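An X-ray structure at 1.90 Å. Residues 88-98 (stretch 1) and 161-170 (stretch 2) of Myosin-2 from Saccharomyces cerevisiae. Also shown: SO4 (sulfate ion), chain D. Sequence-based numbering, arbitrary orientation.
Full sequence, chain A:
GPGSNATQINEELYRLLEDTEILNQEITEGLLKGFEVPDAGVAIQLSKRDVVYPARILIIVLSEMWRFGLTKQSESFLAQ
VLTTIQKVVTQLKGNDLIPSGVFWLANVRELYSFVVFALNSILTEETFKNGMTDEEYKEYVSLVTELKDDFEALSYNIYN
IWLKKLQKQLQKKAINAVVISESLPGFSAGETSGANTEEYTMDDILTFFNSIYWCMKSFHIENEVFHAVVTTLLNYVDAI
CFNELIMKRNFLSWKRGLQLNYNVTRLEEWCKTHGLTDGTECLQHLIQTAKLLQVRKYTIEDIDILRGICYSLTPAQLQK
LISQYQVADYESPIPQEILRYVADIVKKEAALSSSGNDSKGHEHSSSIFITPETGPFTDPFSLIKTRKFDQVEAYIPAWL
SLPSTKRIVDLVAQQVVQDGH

Stretch 1 88-98: VVTQLKGNDLI
Stretch 2 (161-170) IWLKKLQKQL

How do the two stretches meet? Residues 161-170 are helix throughout, while stretch 1 is helical at residues 88-90, runs through a loop and is helical again at Leu 97 and Ile 98. CA atoms pair Thr 90 with Ile 161 at 6.5 Å and Ile 98 with Leu 166 at 7.7 Å.

What satisfies the carbonyls of Thr 90, Gln 91 and Leu 92? Lys 165 (chi1 to chi4 m, t, t, m) brings NZ to Thr 90 O at 2.9 Å and Leu 92 O at 3.1 Å, donating to both. Gln 91 O instead accepts from Lys 93 NZ at 2.9 Å; that amine also donates to sulfate O3 at 2.8 Å.

Which donors reach Gly 94 and Leu 97? Gln 169 (chi1 m, chi2 t) donates NE2 to Gly 94 O at 3.1 Å, an oxygen that also accepts from Leu 97 N at 3.1 Å. Gly 94 has phi/psi 73/-146, and its N donates to water 1. Trp 162 (chi1 t, chi2 59°) gives NE1 to Leu 97 O at 2.9 Å, near the ring plane.

What fills the space between these bonds? Leu 97 (t, p) sits among Trp 162, Lys 165, Leu 166 and Gln 169, its CD2 3.8 Å from Leu 166 CD2. Toward the start of both stretches, Val 89 CG1 meets Ile 161 CG2 at 3.9 Å.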

# COMPACT_ATOMS: atom_id res chain seq x y z
N VAL A 88 0.08 15.99 3.14
CA VAL A 88 -1.18 15.57 2.55
C VAL A 88 -1.41 14.08 2.77
O VAL A 88 -2.52 13.65 3.10
CB VAL A 88 -1.24 15.90 1.03
CG1 VAL A 88 -2.42 15.21 0.38
CG2 VAL A 88 -1.39 17.45 0.85
N VAL A 89 -0.37 13.27 2.63
CA VAL A 89 -0.61 11.83 2.76
C VAL A 89 -0.88 11.49 4.26
O VAL A 89 -1.67 10.62 4.57
CB VAL A 89 0.57 11.05 2.23
CG1 VAL A 89 0.43 9.56 2.57
CG2 VAL A 89 0.69 11.26 0.63
N THR A 90 -0.27 12.26 5.16
CA THR A 90 -0.44 12.06 6.60
C THR A 90 -1.89 12.28 7.06
O THR A 90 -2.38 11.68 8.03
CB THR A 90 0.57 13.00 7.34
OG1 THR A 90 1.89 12.52 7.06
CG2 THR A 90 0.37 12.99 8.85
N GLN A 91 -2.60 13.11 6.31
CA GLN A 91 -3.97 13.50 6.64
C GLN A 91 -5.02 12.64 5.94
O GLN A 91 -6.21 12.83 6.15
CB GLN A 91 -4.16 14.99 6.29
CG GLN A 91 -3.33 15.89 7.22
CD GLN A 91 -3.50 17.39 6.95
OE1 GLN A 91 -3.84 17.80 5.84
NE2 GLN A 91 -3.28 18.20 7.98
N LEU A 92 -4.59 11.69 5.11
CA LEU A 92 -5.56 10.86 4.40
C LEU A 92 -6.35 9.98 5.38
O LEU A 92 -5.79 9.42 6.33
CB LEU A 92 -4.87 9.96 3.39
CG LEU A 92 -4.14 10.71 2.26
CD1 LEU A 92 -3.62 9.65 1.31
CD2 LEU A 92 -5.13 11.65 1.56
N LYS A 93 -7.65 9.85 5.14
CA LYS A 93 -8.44 8.97 6.00
C LYS A 93 -9.73 8.55 5.30
O LYS A 93 -10.11 9.12 4.30
CB LYS A 93 -8.76 9.68 7.30
CG LYS A 93 -9.63 10.88 7.05
CD LYS A 93 -9.95 11.62 8.33
CE LYS A 93 -8.68 12.03 9.05
NZ LYS A 93 -7.97 13.18 8.41
N GLY A 94 -10.38 7.52 5.83
CA GLY A 94 -11.72 7.21 5.39
C GLY A 94 -11.83 6.60 4.00
O GLY A 94 -10.96 5.83 3.58
N ASN A 95 -12.91 6.94 3.32
CA ASN A 95 -13.27 6.35 2.03
C ASN A 95 -12.29 6.70 0.95
O ASN A 95 -12.15 5.98 -0.02
CB ASN A 95 -14.67 6.81 1.59
CG ASN A 95 -15.79 6.10 2.37
OD1 ASN A 95 -15.59 5.04 2.97
ND2 ASN A 95 -16.98 6.69 2.34
N ASP A 96 -11.60 7.82 1.12
CA ASP A 96 -10.64 8.31 0.14
C ASP A 96 -9.27 7.71 0.28
O ASP A 96 -8.40 7.91 -0.58
CB ASP A 96 -10.52 9.83 0.25
CG ASP A 96 -11.70 10.53 -0.34
OD1 ASP A 96 -12.31 9.95 -1.25
OD2 ASP A 96 -12.01 11.65 0.12
N LEU A 97 -9.05 6.97 1.36
CA LEU A 97 -7.70 6.52 1.70
C LEU A 97 -7.00 5.75 0.59
O LEU A 97 -5.84 6.01 0.28
CB LEU A 97 -7.77 5.64 2.97
CG LEU A 97 -6.42 5.05 3.37
CD1 LEU A 97 -5.41 6.11 3.71
CD2 LEU A 97 -6.68 4.15 4.59
N ILE A 98 -7.69 4.80 -0.02
CA ILE A 98 -7.02 3.97 -1.02
C ILE A 98 -6.77 4.78 -2.33
O ILE A 98 -5.62 4.88 -2.76
CB ILE A 98 -7.82 2.66 -1.32
CG1 ILE A 98 -7.76 1.73 -0.09
CG2 ILE A 98 -7.27 1.96 -2.57
CD1 ILE A 98 -8.93 0.62 -0.09
N ILE A 161 3.55 5.51 5.48
CA ILE A 161 2.44 6.21 6.13
C ILE A 161 1.12 5.61 5.65
O ILE A 161 0.20 5.30 6.44
CB ILE A 161 2.49 7.70 5.84
CG1 ILE A 161 3.64 8.37 6.63
CG2 ILE A 161 1.14 8.39 6.17
CD1 ILE A 161 3.98 9.82 6.12
N TRP A 162 1.03 5.43 4.35
CA TRP A 162 -0.18 4.90 3.73
C TRP A 162 -0.45 3.46 4.13
O TRP A 162 -1.57 3.11 4.48
CB TRP A 162 -0.06 4.98 2.22
CG TRP A 162 -1.31 4.57 1.45
CD1 TRP A 162 -2.57 5.14 1.54
CD2 TRP A 162 -1.40 3.54 0.48
NE1 TRP A 162 -3.42 4.53 0.64
CE2 TRP A 162 -2.71 3.55 -0.03
CE3 TRP A 162 -0.48 2.62 -0.03
CZ2 TRP A 162 -3.14 2.66 -1.01
CZ3 TRP A 162 -0.91 1.74 -1.03
CH2 TRP A 162 -2.22 1.77 -1.51
N LEU A 163 0.58 2.64 4.06
CA LEU A 163 0.42 1.22 4.32
C LEU A 163 -0.04 1.01 5.78
O LEU A 163 -0.89 0.16 6.05
CB LEU A 163 1.73 0.47 4.02
CG LEU A 163 1.64 -1.07 3.93
CD1 LEU A 163 0.45 -1.51 3.08
CD2 LEU A 163 2.93 -1.69 3.36
N LYS A 164 0.50 1.80 6.69
CA LYS A 164 0.08 1.70 8.09
C LYS A 164 -1.39 2.06 8.25
O LYS A 164 -2.14 1.41 8.99
CB LYS A 164 0.94 2.59 8.99
CG LYS A 164 0.38 2.66 10.44
CD LYS A 164 1.32 3.47 11.40
CE LYS A 164 2.75 2.87 11.45
NZ LYS A 164 2.81 1.44 12.02
N LYS A 165 -1.83 3.10 7.56
CA LYS A 165 -3.25 3.47 7.60
C LYS A 165 -4.13 2.36 7.04
O LYS A 165 -5.21 2.10 7.57
CB LYS A 165 -3.51 4.79 6.83
CG LYS A 165 -3.04 6.05 7.59
CD LYS A 165 -2.98 7.26 6.56
CE LYS A 165 -2.47 8.53 7.30
NZ LYS A 165 -3.45 9.00 8.28
N LEU A 166 -3.67 1.72 5.96
CA LEU A 166 -4.39 0.57 5.42
C LEU A 166 -4.52 -0.55 6.46
O LEU A 166 -5.58 -1.13 6.60
CB LEU A 166 -3.68 -0.01 4.19
CG LEU A 166 -3.70 0.95 2.98
CD1 LEU A 166 -2.99 0.21 1.87
CD2 LEU A 166 -5.12 1.33 2.49
N GLN A 167 -3.42 -0.87 7.14
CA GLN A 167 -3.48 -1.88 8.20
C GLN A 167 -4.50 -1.53 9.27
O GLN A 167 -5.25 -2.43 9.72
CB GLN A 167 -2.10 -2.04 8.86
CG GLN A 167 -1.04 -2.67 7.90
CD GLN A 167 0.22 -3.08 8.65
OE1 GLN A 167 0.64 -2.41 9.57
NE2 GLN A 167 0.81 -4.19 8.26
N LYS A 168 -4.54 -0.28 9.72
CA LYS A 168 -5.51 0.09 10.75
C LYS A 168 -6.95 -0.08 10.27
O LYS A 168 -7.81 -0.46 11.05
CB LYS A 168 -5.31 1.54 11.22
CG LYS A 168 -3.90 1.83 11.74
CD LYS A 168 -3.55 0.98 12.96
CE LYS A 168 -2.12 1.30 13.47
NZ LYS A 168 -1.96 2.69 14.00
N GLN A 169 -7.23 0.26 9.02
CA GLN A 169 -8.58 0.04 8.48
C GLN A 169 -8.90 -1.42 8.49
O GLN A 169 -10.04 -1.80 8.77
CB GLN A 169 -8.71 0.57 7.04
CG GLN A 169 -8.86 2.08 6.98
CD GLN A 169 -9.56 2.58 5.70
OE1 GLN A 169 -9.77 1.81 4.76
NE2 GLN A 169 -9.94 3.86 5.68
N LEU A 170 -7.91 -2.26 8.21
CA LEU A 170 -8.15 -3.71 8.36
C LEU A 170 -8.26 -4.19 9.80
O LEU A 170 -9.03 -5.12 10.09
CB LEU A 170 -7.05 -4.51 7.66
CG LEU A 170 -7.18 -4.54 6.15
CD1 LEU A 170 -5.87 -5.10 5.59
CD2 LEU A 170 -8.37 -5.39 5.69
S SO4 D . -5.00 13.21 10.56
O1 SO4 D . -4.82 13.26 12.01
O2 SO4 D . -5.36 11.86 10.14
O3 SO4 D . -6.06 14.14 10.18
O4 SO4 D . -3.74 13.60 9.94
O HOH W 1 -8.75 6.00 8.08